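Local coordinates for MaoC family protein (Mycobacterium tuberculosis H37Rv, PDB 3KHP) that probably acts as an (R)-specific dehydratase or hydratase on 3-hydroxyacyl thioesters, interconverting them with the corresponding enoyl thioesters, at residues A[46-51]-A[74-79]; A[97-102]-A[156-161]; A[197-202]-A[228-233]; A[223-228]-A[264-269]; A[260-265]-A[300-305]. All coordinates share one frame; numbering follows the deposited sequence.

Interaction 1: residues A[46-51]-A[74-79]; sequences LLYAIG and LPTYAV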
# COMPACT_ATOMS: atom_id res chain seq x y z
N LEU A 46 -4.21 -0.82 7.92
CA LEU A 46 -2.76 -0.85 7.94
C LEU A 46 -2.21 -0.28 6.62
O LEU A 46 -1.35 0.60 6.64
CB LEU A 46 -2.26 -2.30 8.13
CG LEU A 46 -2.54 -2.92 9.51
CD1 LEU A 46 -2.35 -4.41 9.47
CD2 LEU A 46 -1.72 -2.26 10.64
N LEU A 47 -2.72 -0.78 5.49
CA LEU A 47 -2.25 -0.32 4.19
C LEU A 47 -2.44 1.18 4.00
O LEU A 47 -1.60 1.84 3.36
CB LEU A 47 -2.97 -1.08 3.06
CG LEU A 47 -2.50 -0.78 1.65
CD1 LEU A 47 -0.99 -0.83 1.53
CD2 LEU A 47 -3.15 -1.74 0.63
N TYR A 48 -3.55 1.69 4.53
CA TYR A 48 -3.88 3.13 4.43
C TYR A 48 -2.85 3.89 5.24
O TYR A 48 -2.29 4.87 4.76
CB TYR A 48 -5.30 3.42 4.96
CG TYR A 48 -5.60 4.90 5.07
CD1 TYR A 48 -6.04 5.63 3.97
CD2 TYR A 48 -5.44 5.57 6.25
CE1 TYR A 48 -6.24 6.99 4.04
CE2 TYR A 48 -5.67 6.95 6.33
CZ TYR A 48 -6.10 7.64 5.23
OH TYR A 48 -6.35 8.97 5.29
N ALA A 49 -2.63 3.47 6.48
CA ALA A 49 -1.62 4.11 7.33
C ALA A 49 -0.26 4.23 6.60
O ALA A 49 0.33 5.28 6.58
CB ALA A 49 -1.43 3.33 8.66
N ILE A 50 0.24 3.14 6.03
CA ILE A 50 1.53 3.19 5.32
C ILE A 50 1.37 4.11 4.12
O ILE A 50 2.24 4.88 3.84
CB ILE A 50 1.99 1.80 4.87
CG1 ILE A 50 2.37 0.94 6.09
CG2 ILE A 50 3.17 1.89 3.91
CD1 ILE A 50 2.29 -0.61 5.79
N GLY A 51 0.19 4.07 3.49
CA GLY A 51 -0.16 4.96 2.40
C GLY A 51 0.04 6.42 2.72
O GLY A 51 0.51 7.17 1.87
N LEU A 74 -6.26 5.72 11.60
CA LEU A 74 -6.24 7.17 11.45
C LEU A 74 -7.64 7.71 11.13
O LEU A 74 -8.44 7.06 10.43
CB LEU A 74 -5.23 7.60 10.41
CG LEU A 74 -3.79 7.28 10.76
CD1 LEU A 74 -2.93 7.32 9.53
CD2 LEU A 74 -3.31 8.17 11.83
N PRO A 75 -7.98 8.87 11.70
CA PRO A 75 -9.37 9.32 11.51
C PRO A 75 -9.61 9.78 10.08
O PRO A 75 -10.73 9.69 9.59
CB PRO A 75 -9.54 10.47 12.52
CG PRO A 75 -8.16 10.91 12.84
CD PRO A 75 -7.29 9.66 12.73
N THR A 76 -8.55 10.19 9.39
CA THR A 76 -8.69 10.52 7.98
C THR A 76 -9.05 9.31 7.13
O THR A 76 -9.40 9.48 5.95
CB THR A 76 -7.45 11.14 7.37
OG1 THR A 76 -6.38 10.20 7.41
CG2 THR A 76 -7.11 12.44 8.05
N TYR A 77 -8.98 8.11 7.71
CA TYR A 77 -9.53 6.93 7.02
C TYR A 77 -11.04 7.11 6.69
O TYR A 77 -11.57 6.41 5.85
CB TYR A 77 -9.26 5.64 7.80
CG TYR A 77 -9.59 4.38 7.04
CD1 TYR A 77 -8.83 3.99 5.92
CD2 TYR A 77 -10.68 3.60 7.39
CE1 TYR A 77 -9.16 2.86 5.19
CE2 TYR A 77 -11.04 2.45 6.65
CZ TYR A 77 -10.25 2.09 5.56
OH TYR A 77 -10.59 0.98 4.84
N ALA A 78 -11.73 8.06 7.31
CA ALA A 78 -13.14 8.32 6.95
C ALA A 78 -13.32 8.63 5.45
O ALA A 78 -14.34 8.32 4.90
CB ALA A 78 -13.74 9.42 7.77
N VAL A 79 -12.31 9.19 4.81
CA VAL A 79 -12.42 9.49 3.39
C VAL A 79 -12.46 8.25 2.51
O VAL A 79 -12.99 8.33 1.40
CB VAL A 79 -11.36 10.47 2.90
CG1 VAL A 79 -11.42 11.79 3.73
CG2 VAL A 79 -9.98 9.84 2.88
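Tyr48 leaves helix 42-51 and plants its ring against the short helical turn formed by residues 75-79. Its CG is anti to the backbone N (chi1 171°), which carries the ring off the helix toward Thr76 and Tyr77. One face of this ring receives Tyr77: Tyr77 CD1 lies 3.5 Å from Tyr48 CG, displaced toward the rim. The two rings form a T-shaped pair in which Tyr77 presents its edge, with centroids 5.2 Å apart and planes at 72°. On the same face Tyr77 CA makes a CH-pi contact, 4.2 Å from the centroid of the Tyr48 ring. The edge of the ring is occupied too. Leu74 CB sits 4.2 Å from Tyr48 CE2, and Thr76 OG1 lies in the ring plane beside the hydroxyl. There, Tyr48 OH and Thr76 OG1 are joined by a very short hydrogen bond of 2.5 Å, a length to be read with caution.

One residue further on, Ala49 brings its CA to 4.1 Å from Leu74 CD1. Phe61 of helix 59-62 touches both of these residues. Beyond the contact, Tyr77 makes a second edge-to-face pair with Trp40, Thr76 and Val79 pack on Tyr235 of helix 231-245, and Leu47 and Ile50 lean on Arg43 and Leu204 of the second subunit.

Chemically, this is a buried aromatic cluster with a polar end: the tyrosine and threonine hydroxyls appear to satisfy each other in the interior, though the exact length is doubtful, while the T-shaped neighbour and the Leu74 edge contact limit how far the Tyr48 ring can turn.

Interaction 2: residues A[97-102]-A[156-161]; sequences AALLHG and TLTTLV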
# COMPACT_ATOMS: atom_id res chain seq x y z
N ALA A 97 -13.80 13.45 -7.29
CA ALA A 97 -12.55 13.41 -6.52
C ALA A 97 -11.47 14.45 -6.92
O ALA A 97 -10.42 14.48 -6.32
CB ALA A 97 -11.95 11.97 -6.58
N ALA A 98 -11.75 15.31 -7.90
CA ALA A 98 -10.81 16.38 -8.29
C ALA A 98 -10.83 17.50 -7.26
O ALA A 98 -11.58 18.46 -7.39
CB ALA A 98 -11.12 16.93 -9.73
N LEU A 99 -9.98 17.40 -6.25
CA LEU A 99 -10.09 18.25 -5.05
C LEU A 99 -9.36 19.59 -5.09
O LEU A 99 -9.53 20.39 -4.20
CB LEU A 99 -9.63 17.47 -3.83
CG LEU A 99 -10.60 16.39 -3.38
CD1 LEU A 99 -9.92 15.43 -2.45
CD2 LEU A 99 -11.84 17.02 -2.70
N LEU A 100 -8.57 19.84 -6.12
CA LEU A 100 -7.84 21.11 -6.21
C LEU A 100 -8.71 22.36 -6.14
O LEU A 100 -9.71 22.47 -6.82
CB LEU A 100 -7.01 21.13 -7.49
CG LEU A 100 -5.93 22.23 -7.50
CD1 LEU A 100 -5.01 22.14 -6.26
CD2 LEU A 100 -5.11 22.17 -8.82
N HIS A 101 -8.32 23.29 -5.27
CA HIS A 101 -9.11 24.48 -4.91
C HIS A 101 -10.32 24.13 -4.05
O HIS A 101 -10.94 25.01 -3.47
CB HIS A 101 -9.54 25.27 -6.15
CG HIS A 101 -8.42 25.48 -7.12
ND1 HIS A 101 -7.43 26.41 -6.90
CD2 HIS A 101 -8.10 24.85 -8.27
CE1 HIS A 101 -6.56 26.36 -7.90
NE2 HIS A 101 -6.94 25.42 -8.74
N GLY A 102 -10.62 22.84 -3.97
CA GLY A 102 -11.71 22.35 -3.16
C GLY A 102 -11.28 22.11 -1.73
O GLY A 102 -10.19 22.50 -1.34
N THR A 156 -18.52 13.03 6.34
CA THR A 156 -17.54 13.63 5.48
C THR A 156 -18.14 14.76 4.68
O THR A 156 -19.33 14.76 4.36
CB THR A 156 -16.91 12.57 4.55
OG1 THR A 156 -17.93 11.88 3.83
CG2 THR A 156 -16.15 11.55 5.36
N LEU A 157 -17.31 15.72 4.33
CA LEU A 157 -17.75 16.80 3.50
C LEU A 157 -16.71 17.07 2.41
O LEU A 157 -15.58 17.43 2.70
CB LEU A 157 -18.02 18.05 4.35
CG LEU A 157 -18.80 19.16 3.66
CD1 LEU A 157 -20.28 18.75 3.57
CD2 LEU A 157 -18.62 20.56 4.38
N THR A 158 -17.11 16.91 1.16
CA THR A 158 -16.24 17.16 0.04
C THR A 158 -16.80 18.35 -0.75
O THR A 158 -17.93 18.30 -1.24
CB THR A 158 -16.15 15.91 -0.82
OG1 THR A 158 -15.70 14.83 0.00
CG2 THR A 158 -15.23 16.09 -2.02
N THR A 159 -16.01 19.41 -0.82
CA THR A 159 -16.33 20.62 -1.54
C THR A 159 -15.52 20.67 -2.83
O THR A 159 -14.29 20.66 -2.80
CB THR A 159 -16.00 21.82 -0.69
OG1 THR A 159 -16.78 21.76 0.53
CG2 THR A 159 -16.30 23.13 -1.43
N LEU A 160 -16.22 20.68 -3.96
CA LEU A 160 -15.62 20.66 -5.29
C LEU A 160 -15.74 22.01 -5.99
O LEU A 160 -16.80 22.65 -5.98
CB LEU A 160 -16.27 19.60 -6.12
CG LEU A 160 -16.23 18.20 -5.51
CD1 LEU A 160 -17.22 17.30 -6.22
CD2 LEU A 160 -14.80 17.64 -5.57
N VAL A 161 -14.64 22.49 -6.55
CA VAL A 161 -14.68 23.71 -7.33
C VAL A 161 -14.61 23.33 -8.78
O VAL A 161 -13.65 22.66 -9.23
CB VAL A 161 -13.55 24.67 -6.98
CG1 VAL A 161 -13.62 25.90 -7.88
CG2 VAL A 161 -13.61 25.07 -5.45
O HOH W 1 -12.24 21.06 -6.21
O HOH W 2 -13.53 19.53 -9.18
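A type II beta turn from Leu99 to Gly102 delivers the chain into strand 103-108 and lays Leu99 and Gly102 beside the end of strand 152-162. The turn is closed by the bond from Gly102 N to Leu99 O. Gly102, without a side chain, approaches the strand backbone closely, its CA 3.1 Å from Thr159 O. Leu99 extends one methyl to the strand: Leu99 CD2 meets Thr158 CG2 at 3.6 Å and Leu160 CD2 at 4.2 Å. The threonine methyl is offered because Thr158 CG2 is anti to its own backbone N, while its OG1 bonds to Gln104. At the far end, Val161 CG2 rests 3.3 Å from His101 O.

No direct hydrogen bond links the two segments; two waters do that work. Water 1 accepts from Val161 N at 2.8 Å and donates to Ala98 O at 2.9 Å and to Leu100 O. Water 2 joins Ala98 O to Val161 O, which it reaches at 3.1 Å. Ala98 O, at the inverse gamma turn that precedes the beta turn, thus accepts from both waters, and the backbone N and O of Val161 are each served by one of them.

Backbone bonds continue to neighbouring strands: Leu157 bonds to Gly105 of strand 103-108, and His101 and Gly102 bond to Phe261. The contact therefore marks the point where strand pairing gives way to a hydrated turn, near the middle of the long antiparallel sheet that runs through both halves of a double hot-dog fold.

Interaction 3: residues A[197-202]-A[228-233]; sequences DQALIY and ILHGLC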
# COMPACT_ATOMS: atom_id res chain seq x y z
N ASP A 197 8.01 7.13 -4.06
CA ASP A 197 7.06 6.12 -4.51
C ASP A 197 5.78 6.09 -3.69
O ASP A 197 5.02 5.13 -3.78
CB ASP A 197 7.73 4.75 -4.49
CG ASP A 197 8.14 4.30 -3.07
OD1 ASP A 197 8.01 5.11 -2.10
OD2 ASP A 197 8.64 3.15 -2.95
N GLN A 198 5.49 7.12 -2.91
CA GLN A 198 4.37 7.02 -1.99
C GLN A 198 3.00 6.87 -2.67
O GLN A 198 2.15 6.17 -2.17
CB GLN A 198 4.34 8.18 -1.02
CG GLN A 198 3.46 7.90 0.17
CD GLN A 198 3.87 8.68 1.41
OE1 GLN A 198 5.07 8.94 1.65
NE2 GLN A 198 2.88 9.11 2.17
N ALA A 199 2.79 7.51 -3.79
CA ALA A 199 1.51 7.43 -4.45
C ALA A 199 1.20 5.99 -4.89
O ALA A 199 0.03 5.58 -4.92
CB ALA A 199 1.45 8.41 -5.62
N LEU A 200 2.24 5.23 -5.23
CA LEU A 200 2.08 3.83 -5.61
C LEU A 200 1.54 2.97 -4.51
O LEU A 200 0.86 1.99 -4.81
CB LEU A 200 3.39 3.21 -6.14
CG LEU A 200 4.10 3.84 -7.35
CD1 LEU A 200 5.35 3.12 -7.71
CD2 LEU A 200 3.22 3.98 -8.55
N ILE A 201 1.81 3.29 -3.24
CA ILE A 201 1.16 2.53 -2.16
C ILE A 201 -0.17 3.20 -1.82
O ILE A 201 -1.16 2.53 -1.51
CB ILE A 201 1.92 2.45 -0.87
CG1 ILE A 201 3.39 2.89 -1.00
CG2 ILE A 201 1.77 1.05 -0.28
CD1 ILE A 201 4.35 2.36 -2.32
N TYR A 202 -0.19 4.52 -1.80
CA TYR A 202 -1.41 5.22 -1.40
C TYR A 202 -2.62 4.87 -2.32
O TYR A 202 -3.77 4.75 -1.83
CB TYR A 202 -1.23 6.75 -1.30
CG TYR A 202 -2.53 7.34 -0.87
CD1 TYR A 202 -2.92 7.31 0.48
CD2 TYR A 202 -3.44 7.81 -1.79
CE1 TYR A 202 -4.12 7.79 0.87
CE2 TYR A 202 -4.66 8.29 -1.40
CZ TYR A 202 -5.00 8.26 -0.07
OH TYR A 202 -6.23 8.71 0.35
N ILE A 228 1.49 13.68 -9.53
CA ILE A 228 1.34 14.42 -8.30
C ILE A 228 0.84 13.47 -7.25
O ILE A 228 0.18 12.47 -7.56
CB ILE A 228 0.41 15.64 -8.46
CG1 ILE A 228 -1.03 15.19 -8.74
CG2 ILE A 228 0.92 16.56 -9.56
CD1 ILE A 228 -2.04 16.34 -8.90
N LEU A 229 1.18 13.72 -5.99
CA LEU A 229 0.63 12.95 -4.91
C LEU A 229 -0.88 13.23 -4.79
O LEU A 229 -1.34 14.36 -4.99
CB LEU A 229 1.34 13.35 -3.61
CG LEU A 229 1.08 12.43 -2.42
CD1 LEU A 229 1.65 11.01 -2.70
CD2 LEU A 229 1.65 13.03 -1.18
N HIS A 230 -1.63 12.21 -4.43
CA HIS A 230 -3.08 12.35 -4.17
C HIS A 230 -3.28 13.43 -3.12
O HIS A 230 -2.60 13.38 -2.09
CB HIS A 230 -3.66 11.10 -3.58
CG HIS A 230 -3.57 9.87 -4.43
ND1 HIS A 230 -2.37 9.24 -4.72
CD2 HIS A 230 -4.54 9.09 -4.97
CE1 HIS A 230 -2.62 8.14 -5.41
NE2 HIS A 230 -3.92 8.03 -5.59
N GLY A 231 -4.22 14.37 -3.36
CA GLY A 231 -4.61 15.37 -2.36
C GLY A 231 -5.03 14.73 -1.01
O GLY A 231 -4.67 15.22 0.08
N LEU A 232 -5.77 13.64 -1.08
CA LEU A 232 -6.18 12.97 0.14
C LEU A 232 -4.99 12.34 0.87
O LEU A 232 -5.07 12.13 2.09
CB LEU A 232 -7.29 11.97 -0.15
CG LEU A 232 -8.64 12.66 -0.50
CD1 LEU A 232 -9.68 11.62 -0.86
CD2 LEU A 232 -9.13 13.59 0.67
N CYS A 233 -3.89 12.06 0.16
CA CYS A 233 -2.72 11.51 0.82
C CYS A 233 -2.08 12.62 1.66
O CYS A 233 -1.83 12.42 2.84
CB CYS A 233 -1.74 10.94 -0.18
SG CYS A 233 -0.28 10.26 0.61
O HOH W 3 -6.50 10.05 2.84
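Tyr202 projects from helix 198-202 into the start of helix 231-245, between His230 and Cys233. With CG anti to the backbone N (chi1 -179°), the side chain passes Cys233 first: Tyr202 CB lies 4.1 Å from Cys233 SG. Next, Tyr202 CG is 3.7 Å from Cys233 CB, the methylene that stands almost squarely over the ring centre as a CH-pi donor; the sulfur lies obliquely to the same ring. Along the other rim, Tyr202 CD2 comes 3.4 Å from His230 CG and sits above the middle of the imidazole, giving an edge-to-face pair with centroids 4.7 Å apart and planes at 66°. Tyr202 CE2 lies farther from the imidazole centre, near His230 CG and CD2. At the tip, Tyr202 OH touches Leu232 CB and forms a 2.8 Å hydrogen bond with water 3, which in turn donates to Leu232 O at 2.6 Å.

Nearer the start of the helix, Ala199 CB packs 3.9 Å from Leu229 CD1. Gln198 places NE2 near Cys233 SG, yet its amide is held by Gly51 O and by the backbone N of Arg195.

His230 itself is tied down beyond the contact, by a bond from NE2 to Asp207 O and by stacking on His212. Tyr202 opens the hydratase 2 motif, which runs on to Asp207 and His212 at its conserved Asp and His positions; the contact is therefore probably second shell to the active site. Its chemistry implies an imidazole oriented by a bonded NE2 and a tyrosine edge over one face, with the buried phenol hydroxyl satisfied through a bridging water.

Interaction 4: residues A[223-228]-A[264-269]; sequences GFPKPI and PVFPGE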
# COMPACT_ATOMS: atom_id res chain seq x y z
N GLY A 223 -0.36 17.83 -17.57
CA GLY A 223 0.57 18.95 -17.73
C GLY A 223 1.68 19.12 -16.69
O GLY A 223 2.35 20.17 -16.69
N PHE A 224 1.89 18.08 -15.86
CA PHE A 224 2.82 18.13 -14.75
C PHE A 224 4.14 17.44 -15.12
O PHE A 224 4.15 16.45 -15.86
CB PHE A 224 2.26 17.39 -13.52
CG PHE A 224 1.06 18.03 -12.88
CD1 PHE A 224 1.19 19.17 -12.13
CD2 PHE A 224 -0.18 17.47 -13.01
CE1 PHE A 224 0.08 19.76 -11.53
CE2 PHE A 224 -1.28 18.03 -12.44
CZ PHE A 224 -1.17 19.17 -11.68
N PRO A 225 5.25 17.90 -14.54
CA PRO A 225 6.54 17.30 -14.85
C PRO A 225 6.60 15.84 -14.46
O PRO A 225 7.32 15.03 -15.10
CB PRO A 225 7.52 18.10 -13.96
CG PRO A 225 6.80 19.38 -13.64
CD PRO A 225 5.34 19.05 -13.64
N LYS A 226 5.87 15.53 -13.38
CA LYS A 226 5.73 14.20 -12.87
C LYS A 226 4.39 13.98 -12.14
O LYS A 226 3.65 14.91 -11.81
CB LYS A 226 6.93 13.86 -12.00
CG LYS A 226 7.74 15.06 -11.51
CD LYS A 226 8.97 14.60 -10.67
CE LYS A 226 9.47 15.73 -9.71
NZ LYS A 226 9.77 17.06 -10.39
N PRO A 227 4.04 12.73 -11.92
CA PRO A 227 2.76 12.50 -11.25
C PRO A 227 2.68 13.22 -9.91
O PRO A 227 3.68 13.38 -9.23
CB PRO A 227 2.73 10.99 -11.08
CG PRO A 227 3.73 10.45 -12.03
CD PRO A 227 4.77 11.48 -12.21
N ILE A 228 1.49 13.68 -9.53
CA ILE A 228 1.34 14.42 -8.30
C ILE A 228 0.84 13.47 -7.25
O ILE A 228 0.18 12.47 -7.56
CB ILE A 228 0.41 15.64 -8.46
CG1 ILE A 228 -1.03 15.19 -8.74
CG2 ILE A 228 0.92 16.56 -9.56
CD1 ILE A 228 -2.04 16.34 -8.90
N PRO A 264 -0.60 21.56 -5.70
CA PRO A 264 -0.25 20.16 -5.73
C PRO A 264 1.04 19.84 -4.99
O PRO A 264 1.87 20.72 -4.78
CB PRO A 264 -0.11 19.85 -7.23
CG PRO A 264 -0.31 21.11 -7.94
CD PRO A 264 -0.38 22.23 -7.00
N VAL A 265 1.18 18.58 -4.61
CA VAL A 265 2.38 18.07 -3.97
C VAL A 265 3.01 17.02 -4.86
O VAL A 265 2.30 16.23 -5.53
CB VAL A 265 2.05 17.45 -2.59
CG1 VAL A 265 3.23 16.65 -2.04
CG2 VAL A 265 1.63 18.55 -1.61
N PHE A 266 4.33 16.94 -4.87
CA PHE A 266 4.94 15.82 -5.58
C PHE A 266 5.44 14.78 -4.60
O PHE A 266 5.94 15.15 -3.55
CB PHE A 266 6.04 16.33 -6.51
CG PHE A 266 5.53 17.28 -7.53
CD1 PHE A 266 5.05 16.81 -8.76
CD2 PHE A 266 5.48 18.65 -7.28
CE1 PHE A 266 4.56 17.70 -9.72
CE2 PHE A 266 4.99 19.54 -8.25
CZ PHE A 266 4.52 19.05 -9.47
N PRO A 267 5.29 13.49 -4.90
CA PRO A 267 5.81 12.51 -3.93
C PRO A 267 7.31 12.69 -3.78
O PRO A 267 8.03 12.94 -4.78
CB PRO A 267 5.46 11.16 -4.52
CG PRO A 267 4.60 11.43 -5.75
CD PRO A 267 4.73 12.86 -6.11
N GLY A 268 7.76 12.67 -2.52
CA GLY A 268 9.16 12.91 -2.18
C GLY A 268 9.33 14.22 -1.44
O GLY A 268 10.32 14.42 -0.74
N GLU A 269 8.36 15.11 -1.57
CA GLU A 269 8.45 16.41 -0.89
C GLU A 269 8.06 16.27 0.57
O GLU A 269 7.31 15.39 0.93
CB GLU A 269 7.56 17.46 -1.57
CG GLU A 269 8.02 17.85 -2.94
CD GLU A 269 7.22 19.00 -3.52
OE1 GLU A 269 5.97 18.91 -3.58
OE2 GLU A 269 7.87 19.99 -3.96
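Ile228 wedges its branched side chain among Phe266, Pro264 and Phe224. Its CG1 lies between the backbone N and the carbonyl carbon (chi1 66°), a setting that puts CG2 anti to the carbonyl carbon, where it touches the rings. Ile228 CG2 consequently meets Phe266 CE1 at 3.8 Å and Pro264 CB at 4.2 Å, and it also sits over the centre of the Phe224 face within its own segment. Both phenylalanines carry CG anti to the carbonyl carbon, and they approach at a slant, Phe224 CD1 to Phe266 CZ being 4.3 Å. Phe224 CE1 adds a contact with Pro264 CG at 3.9 Å.

A carbonyl meets the rim of the Phe266 ring: Lys226 O lies in its plane, 3.6 Å from Phe266 CE1. The Lys226 chain runs extended and bends at its last torsion, its NZ standing above the ring at a distance where the attraction is weak at most. Pro227 O, meanwhile, touches Pro267 CD at 3.3 Å.

Phe266 begins a type II turn to Glu269, whose side chain folds back; Phe266 N donates to Glu269 OE1 at 2.9 Å and 178°, while OE2 pairs with Arg298. Two surface loops thus meet here, one joining helix 215-220 to helix 231-245 and the other joining strand 254-261 to strand 271-279, with Leu211 packed against both Phe224 and Ile228.

Interaction 5: residues A[260-265]-A[300-305]; sequences RFTKPV and VLDDGA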
# COMPACT_ATOMS: atom_id res chain seq x y z
N ARG A 260 -8.52 23.12 2.89
CA ARG A 260 -8.63 23.49 1.49
C ARG A 260 -7.36 23.14 0.71
O ARG A 260 -6.28 23.47 1.14
CB ARG A 260 -8.89 25.00 1.38
CG ARG A 260 -9.17 25.48 -0.05
CD ARG A 260 -9.94 26.83 -0.04
NE ARG A 260 -9.22 27.88 0.65
CZ ARG A 260 -8.29 28.67 0.10
NH1 ARG A 260 -7.93 28.55 -1.16
NH2 ARG A 260 -7.72 29.62 0.84
N PHE A 261 -7.50 22.47 -0.43
CA PHE A 261 -6.38 22.08 -1.27
C PHE A 261 -5.97 23.19 -2.21
O PHE A 261 -6.71 23.50 -3.14
CB PHE A 261 -6.73 20.84 -2.08
CG PHE A 261 -7.11 19.67 -1.22
CD1 PHE A 261 -6.13 18.82 -0.73
CD2 PHE A 261 -8.41 19.46 -0.86
CE1 PHE A 261 -6.47 17.78 0.06
CE2 PHE A 261 -8.76 18.40 -0.07
CZ PHE A 261 -7.79 17.56 0.41
N THR A 262 -4.79 23.78 -1.99
CA THR A 262 -4.42 25.00 -2.70
C THR A 262 -3.46 24.75 -3.85
O THR A 262 -3.58 25.37 -4.91
CB THR A 262 -3.78 26.05 -1.76
OG1 THR A 262 -2.85 25.43 -0.84
CG2 THR A 262 -4.88 26.83 -0.98
N LYS A 263 -2.48 23.89 -3.63
CA LYS A 263 -1.49 23.56 -4.64
C LYS A 263 -1.08 22.09 -4.58
O LYS A 263 -1.23 21.42 -3.56
CB LYS A 263 -0.28 24.44 -4.49
CG LYS A 263 -0.58 25.88 -4.81
CD LYS A 263 0.70 26.67 -4.87
CE LYS A 263 0.45 28.12 -5.32
NZ LYS A 263 1.77 28.87 -5.20
N PRO A 264 -0.60 21.56 -5.70
CA PRO A 264 -0.25 20.16 -5.73
C PRO A 264 1.04 19.84 -4.99
O PRO A 264 1.87 20.72 -4.78
CB PRO A 264 -0.11 19.85 -7.23
CG PRO A 264 -0.31 21.11 -7.94
CD PRO A 264 -0.38 22.23 -7.00
N VAL A 265 1.18 18.58 -4.61
CA VAL A 265 2.38 18.07 -3.97
C VAL A 265 3.01 17.02 -4.86
O VAL A 265 2.30 16.23 -5.53
CB VAL A 265 2.05 17.45 -2.59
CG1 VAL A 265 3.23 16.65 -2.04
CG2 VAL A 265 1.63 18.55 -1.61
N VAL A 300 0.18 24.17 0.61
CA VAL A 300 -0.58 23.13 -0.13
C VAL A 300 -1.90 22.77 0.50
O VAL A 300 -2.81 22.33 -0.21
CB VAL A 300 0.28 21.87 -0.39
CG1 VAL A 300 1.46 22.24 -1.23
CG2 VAL A 300 0.75 21.22 0.92
N LEU A 301 -2.02 22.94 1.82
CA LEU A 301 -3.30 22.87 2.54
C LEU A 301 -3.45 24.15 3.32
O LEU A 301 -2.54 24.54 4.07
CB LEU A 301 -3.40 21.72 3.54
CG LEU A 301 -3.28 20.27 3.08
CD1 LEU A 301 -3.37 19.34 4.31
CD2 LEU A 301 -4.35 19.92 2.01
N ASP A 302 -4.60 24.78 3.18
CA ASP A 302 -4.85 26.05 3.79
C ASP A 302 -6.18 25.92 4.51
O ASP A 302 -6.90 24.93 4.35
CB ASP A 302 -4.90 27.17 2.75
CG ASP A 302 -4.44 28.55 3.30
OD1 ASP A 302 -4.53 28.79 4.51
OD2 ASP A 302 -4.02 29.42 2.50
N ASP A 303 -6.46 26.93 5.32
CA ASP A 303 -7.68 27.02 6.07
C ASP A 303 -7.96 25.78 6.89
O ASP A 303 -9.10 25.37 7.04
CB ASP A 303 -8.84 27.34 5.14
CG ASP A 303 -8.63 28.67 4.39
OD1 ASP A 303 -8.05 29.64 4.93
OD2 ASP A 303 -9.08 28.73 3.25
N GLY A 304 -6.92 25.20 7.46
CA GLY A 304 -7.08 24.00 8.28
C GLY A 304 -7.73 24.32 9.60
O GLY A 304 -7.40 25.31 10.22
N ALA A 305 -8.65 23.45 10.02
CA ALA A 305 -9.40 23.62 11.26
C ALA A 305 -9.51 22.26 11.90
O ALA A 305 -9.79 21.27 11.21
CB ALA A 305 -10.81 24.19 10.95
O HOH W 4 -2.88 19.94 -2.08
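Arg260 grips Asp303 side-on in a salt bridge whose two nitrogens converge on one oxygen. Arg260 NE donates to Asp303 OD2 at 2.7 Å, and Arg260 NH2 reaches the same OD2 at 2.9 Å. That oxygen lies in the guanidinium plane, although the carboxylate is turned 42° from it and NH2 meets the oxygen from above the carboxylate plane. A bend at chi3 (59°) folds the arginine chain toward its partner. Asp302 CB lies over a face of the guanidinium, and Asp302 OD1 accepts from Asp303 N, steadying the corner where the chain turns.

Backbone bonds come next. Arg260 and Asp302 form an antiparallel hydrogen-bonded pair, Arg260 N to Asp302 O 2.8 Å and Asp302 N to Arg260 O 2.9 Å. Thr262 N then binds Val300 O at 3.0 Å.

Here strands 254-261 and 298-308 run side by side in the antiparallel sheet of the double hot-dog fold, and Val300 and Leu301 together oppose Thr287 of the other neighbouring strand, a classic beta bulge. Beyond Phe261 the strand ends, and water 4 bridges Lys263 O and Val300 O.

Phe261 and Leu301, a non-hydrogen-bonded pair, point the same way, with Phe261 CD1 3.4 Å from Leu301 CD2, and Leu301 continues onto Thr234 and Ala238 of helix 231-245. Val265 CG2 packs 3.7 Å from Val300 CG1, their side chains crossing at about a right angle.

Interactions 3, 4 and 5 are strung along shared chain: 3 and 4 have Ile228 in common, 4 and 5 have Pro264 and Val265, and a probable hydrogen bond from Leu229 N to Val265 O (2.8 Å) ties them together. Interaction 2 joins interaction 5 through the sheet, His101 N lying 2.7 Å from Phe261 O, and reaches interaction 3 where Leu99 packs on Leu232. Interaction 1 meets interaction 3 through Gly51 O and Gln198 NE2, 3.1 Å apart, and both touch the second subunit. Interaction 3, where the hydratase 2 motif begins at Tyr202, is probably nearest the active site; the centres of interactions 1 and 4 lie about 12 and 9 Å from its centre.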